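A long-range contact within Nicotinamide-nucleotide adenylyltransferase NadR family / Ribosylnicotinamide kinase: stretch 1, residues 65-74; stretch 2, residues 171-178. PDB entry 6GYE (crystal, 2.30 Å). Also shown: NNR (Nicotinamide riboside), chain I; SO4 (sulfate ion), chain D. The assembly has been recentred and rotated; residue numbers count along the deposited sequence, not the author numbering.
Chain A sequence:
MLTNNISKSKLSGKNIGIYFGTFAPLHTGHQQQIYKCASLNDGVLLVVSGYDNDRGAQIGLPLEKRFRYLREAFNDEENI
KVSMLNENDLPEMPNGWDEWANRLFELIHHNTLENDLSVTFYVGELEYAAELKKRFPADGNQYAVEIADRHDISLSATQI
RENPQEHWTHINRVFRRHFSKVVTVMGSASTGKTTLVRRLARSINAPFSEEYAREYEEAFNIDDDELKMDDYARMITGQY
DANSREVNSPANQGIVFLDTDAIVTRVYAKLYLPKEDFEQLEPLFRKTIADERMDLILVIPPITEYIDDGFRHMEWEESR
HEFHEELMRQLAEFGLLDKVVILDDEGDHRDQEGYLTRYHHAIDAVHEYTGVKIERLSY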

# COMPACT_ATOMS: atom_id res chain seq x y z
N LYS A 65 7.25 -8.75 5.03
CA LYS A 65 6.46 -8.19 3.94
C LYS A 65 7.35 -7.70 2.80
O LYS A 65 7.03 -7.90 1.62
N ARG A 66 8.47 -7.03 3.13
CA ARG A 66 9.40 -6.61 2.08
C ARG A 66 9.96 -7.80 1.33
O ARG A 66 10.14 -7.75 0.11
N PHE A 67 10.27 -8.88 2.05
CA PHE A 67 10.73 -10.09 1.38
C PHE A 67 9.69 -10.60 0.40
O PHE A 67 10.00 -10.87 -0.76
N ARG A 68 8.42 -10.72 0.84
CA ARG A 68 7.37 -11.21 -0.07
C ARG A 68 7.19 -10.26 -1.25
O ARG A 68 7.11 -10.70 -2.40
N TYR A 69 7.20 -8.95 -1.00
CA TYR A 69 7.05 -7.99 -2.09
C TYR A 69 8.18 -8.12 -3.11
O TYR A 69 7.95 -8.01 -4.32
N LEU A 70 9.41 -8.31 -2.64
CA LEU A 70 10.54 -8.49 -3.55
C LEU A 70 10.39 -9.76 -4.37
O LEU A 70 10.69 -9.76 -5.58
N ARG A 71 9.96 -10.86 -3.74
CA ARG A 71 9.77 -12.09 -4.49
C ARG A 71 8.79 -11.87 -5.63
O ARG A 71 9.02 -12.32 -6.75
N GLU A 72 7.71 -11.14 -5.35
CA GLU A 72 6.74 -10.85 -6.40
C GLU A 72 7.36 -9.93 -7.45
O GLU A 72 7.15 -10.13 -8.65
N ALA A 73 8.13 -8.94 -7.00
CA ALA A 73 8.70 -7.96 -7.92
C ALA A 73 9.64 -8.62 -8.91
O ALA A 73 9.71 -8.19 -10.06
N PHE A 74 10.35 -9.66 -8.49
CA PHE A 74 11.27 -10.38 -9.36
C PHE A 74 10.75 -11.79 -9.69
O PHE A 74 11.51 -12.75 -9.80
N ILE A 171 8.70 4.37 -7.54
CA ILE A 171 8.36 3.30 -6.60
C ILE A 171 8.01 2.03 -7.38
O ILE A 171 7.23 2.07 -8.33
N ASN A 172 8.57 0.90 -6.95
CA ASN A 172 8.20 -0.37 -7.56
C ASN A 172 6.71 -0.64 -7.34
O ASN A 172 6.18 -0.43 -6.24
N ARG A 173 6.03 -1.14 -8.39
CA ARG A 173 4.56 -1.19 -8.38
C ARG A 173 4.00 -2.02 -7.22
O ARG A 173 2.96 -1.66 -6.66
N VAL A 174 4.69 -3.09 -6.82
CA VAL A 174 4.22 -3.90 -5.70
C VAL A 174 4.14 -3.09 -4.41
O VAL A 174 3.32 -3.38 -3.53
N PHE A 175 4.95 -2.05 -4.28
CA PHE A 175 4.93 -1.24 -3.07
C PHE A 175 3.94 -0.08 -3.14
O PHE A 175 3.76 0.60 -2.12
N ARG A 176 3.28 0.15 -4.28
CA ARG A 176 2.57 1.42 -4.47
C ARG A 176 1.32 1.52 -3.61
O ARG A 176 0.97 2.61 -3.14
N ARG A 177 0.61 0.41 -3.40
CA ARG A 177 -0.61 0.43 -2.61
C ARG A 177 -0.34 0.98 -1.21
O ARG A 177 -1.11 1.82 -0.70
N HIS A 178 0.77 0.56 -0.61
CA HIS A 178 1.11 0.99 0.75
C HIS A 178 1.24 2.51 0.84
O HIS A 178 0.88 3.10 1.87

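Tyr-69 is the centre of the contact. Its CA-to-CB bond points toward the second stretch, and chi1 is m (-75°). Val-174, chi1 t, points back at it and covers one face of the ring. Val-174 CG1 lies 3.7 Å from Tyr-69 CG and 4.1 Å from the ring centroid, a CH-pi contact. The edge of the same ring is turned to the face of Phe-175. The two planes are nearly perpendicular (88°), with centroids 5.2 Å apart. Phe-175, chi1 m, leaves its backbone sideways, but its ring reaches the helix. Phe-175 CZ packs 3.6 Å from Tyr-69 CB and 3.8 Å from Leu-70 CD2. Leu-70 starts out pointing away, with chi1 between wells at -92°, yet its end comes back to meet the edge of the Phe-175 ring.

One helical turn beyond Tyr-69, Ala-73 also points in. Ala-73 CB is 4.4 Å from Val-174 CG2 and 3.7 Å from Asn-172 OD1. Asn-172 OD1 accepts a hydrogen bond from Val-174 N (3.1 Å), which ties the Asn-172 side chain, chi1 t, to the backbone two residues on. A water weakly bridges the stretches, donating to Ala-73 O (3.4 Å) and accepting from Asn-172 ND2 (3.3 Å). Glu-72, extended with chi1 and chi2 t, brings OE1 within 3.8 Å of Val-174 CG1.

No direct hydrogen bond crosses between the stretches. Tyr-69 OH and Arg-177 NH2 are 2.9 Å apart, but the angle is poor. A sulfate ion, probably from the crystallisation liquor, links the polar edge instead. Tyr-69 OH donates to sulfate O1 (2.5 Å) and Lys-65 NZ to sulfate O3 (2.4 Å), both very short. From the second stretch, Arg-177 NE bonds weakly to sulfate O2 (3.4 Å), and His-178 ND1 weakly to sulfate O3 (3.4 Å). Nicotinamide riboside places O3R over one face of the Arg-177 guanidinium.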

# COMPACT_ATOMS: atom_id res chain seq x y z
CB LYS A 65 5.55 -7.07 4.44
CG LYS A 65 4.77 -6.41 3.31
CD LYS A 65 3.91 -5.27 3.79
CE LYS A 65 2.76 -5.75 4.65
NZ LYS A 65 1.98 -4.59 5.18
CB ARG A 66 10.56 -5.80 2.68
CG ARG A 66 10.14 -4.68 3.58
CD ARG A 66 11.32 -3.78 3.89
NE ARG A 66 11.41 -3.64 5.32
CZ ARG A 66 12.40 -4.09 6.07
NH1 ARG A 66 13.45 -4.68 5.52
NH2 ARG A 66 12.34 -3.91 7.37
CB PHE A 67 11.09 -11.14 2.43
CG PHE A 67 11.26 -12.52 1.88
CD1 PHE A 67 12.43 -12.89 1.24
CD2 PHE A 67 10.26 -13.47 2.04
CE1 PHE A 67 12.60 -14.19 0.75
CE2 PHE A 67 10.41 -14.77 1.55
CZ PHE A 67 11.59 -15.12 0.91
CB ARG A 68 6.04 -11.38 0.66
CG ARG A 68 5.96 -12.59 1.59
CD ARG A 68 6.28 -13.88 0.85
NE ARG A 68 5.97 -15.09 1.62
CZ ARG A 68 4.79 -15.70 1.64
NH1 ARG A 68 3.76 -15.23 0.92
NH2 ARG A 68 4.63 -16.80 2.38
CB TYR A 69 6.99 -6.57 -1.53
CG TYR A 69 5.68 -6.23 -0.88
CD1 TYR A 69 4.68 -7.18 -0.74
CD2 TYR A 69 5.42 -4.92 -0.45
CE1 TYR A 69 3.46 -6.86 -0.16
CE2 TYR A 69 4.19 -4.59 0.13
CZ TYR A 69 3.22 -5.56 0.26
OH TYR A 69 2.01 -5.24 0.84
CB LEU A 70 11.86 -8.53 -2.76
CG LEU A 70 12.69 -7.25 -2.52
CD1 LEU A 70 13.50 -6.87 -3.75
CD2 LEU A 70 11.82 -6.10 -2.11
CB ARG A 71 9.28 -13.21 -3.57
CG ARG A 71 10.38 -13.90 -2.78
CD ARG A 71 11.24 -14.78 -3.67
NE ARG A 71 12.17 -15.58 -2.87
CZ ARG A 71 11.85 -16.73 -2.28
NH1 ARG A 71 10.64 -17.24 -2.40
NH2 ARG A 71 12.75 -17.39 -1.57
CB GLU A 72 5.48 -10.24 -5.79
CG GLU A 72 4.35 -10.07 -6.79
CD GLU A 72 3.11 -9.37 -6.22
OE1 GLU A 72 2.88 -9.37 -4.98
OE2 GLU A 72 2.37 -8.79 -7.04
CB ALA A 73 9.43 -6.87 -7.15
CB PHE A 74 12.66 -10.39 -8.72
CG PHE A 74 13.30 -9.00 -8.64
CD1 PHE A 74 13.92 -8.44 -9.75
CD2 PHE A 74 13.21 -8.24 -7.48
CE1 PHE A 74 14.48 -7.16 -9.71
CE2 PHE A 74 13.75 -6.96 -7.42
CZ PHE A 74 14.40 -6.41 -8.54
CB ILE A 171 7.19 3.72 -5.71
CG1 ILE A 171 7.46 5.07 -5.05
CG2 ILE A 171 6.88 2.64 -4.67
CD1 ILE A 171 6.27 5.58 -4.25
CB ASN A 172 9.04 -1.50 -6.97
CG ASN A 172 8.67 -2.87 -7.57
OD1 ASN A 172 7.73 -3.54 -7.13
ND2 ASN A 172 9.42 -3.28 -8.59
CB ARG A 173 4.06 -1.73 -9.72
CG ARG A 173 4.26 -0.71 -10.84
CD ARG A 173 3.79 -1.23 -12.18
NE ARG A 173 4.22 -0.35 -13.26
CZ ARG A 173 3.54 0.72 -13.67
NH1 ARG A 173 2.38 1.05 -13.09
NH2 ARG A 173 4.01 1.47 -14.66
CB VAL A 174 5.13 -5.13 -5.53
CG1 VAL A 174 4.61 -6.01 -4.41
CG2 VAL A 174 5.17 -5.92 -6.83
CB PHE A 175 6.34 -0.67 -2.78
CG PHE A 175 7.31 -1.70 -2.25
CD1 PHE A 175 7.95 -2.58 -3.11
CD2 PHE A 175 7.57 -1.79 -0.88
CE1 PHE A 175 8.83 -3.54 -2.61
CE2 PHE A 175 8.45 -2.74 -0.38
CZ PHE A 175 9.09 -3.61 -1.24
CB ARG A 176 2.25 1.64 -5.94
CG ARG A 176 3.49 2.13 -6.71
CD ARG A 176 3.22 2.39 -8.19
NE ARG A 176 4.46 2.63 -8.92
CZ ARG A 176 4.52 3.09 -10.17
NH1 ARG A 176 3.40 3.37 -10.84
NH2 ARG A 176 5.69 3.26 -10.76
CB ARG A 177 -1.21 -0.97 -2.54
CG ARG A 177 -2.12 -1.21 -1.35
CD ARG A 177 -2.70 -2.61 -1.38
NE ARG A 177 -1.84 -3.63 -0.78
CZ ARG A 177 -1.06 -4.46 -1.47
NH1 ARG A 177 -1.01 -4.41 -2.81
NH2 ARG A 177 -0.32 -5.36 -0.82
CB HIS A 178 2.41 0.32 1.19
CG HIS A 178 2.85 0.72 2.56
ND1 HIS A 178 2.38 0.11 3.71
CD2 HIS A 178 3.73 1.67 2.98
CE1 HIS A 178 2.94 0.67 4.76
NE2 HIS A 178 3.76 1.62 4.35
O2R NNR I . -6.46 -3.73 -1.70
C2R NNR I . -5.94 -3.02 -0.56
C3R NNR I . -4.83 -3.78 0.15
O3R NNR I . -4.55 -5.05 -0.45
C4R NNR I . -5.32 -3.98 1.58
C5R NNR I . -4.37 -3.34 2.58
O5R NNR I . -4.88 -3.52 3.91
O4R NNR I . -6.61 -3.40 1.70
C1R NNR I . -7.05 -2.82 0.46
N1 NNR I . -7.29 -1.39 0.65
C2 NNR I . -8.55 -0.95 0.79
C6 NNR I . -6.26 -0.54 0.68
C5 NNR I . -6.46 0.83 0.85
C4 NNR I . -7.76 1.31 1.00
C3 NNR I . -8.81 0.41 0.96
C7 NNR I . -10.22 0.89 1.12
O7 NNR I . -11.14 0.22 0.67
N7 NNR I . -10.44 2.05 1.75
S SO4 D . 0.28 -2.83 2.49
O1 SO4 D . 1.20 -2.95 1.38
O2 SO4 D . -0.70 -3.91 2.40
O3 SO4 D . 0.98 -2.95 3.76
O4 SO4 D . -0.38 -1.52 2.45
O HOH W 1 7.97 -5.37 -10.70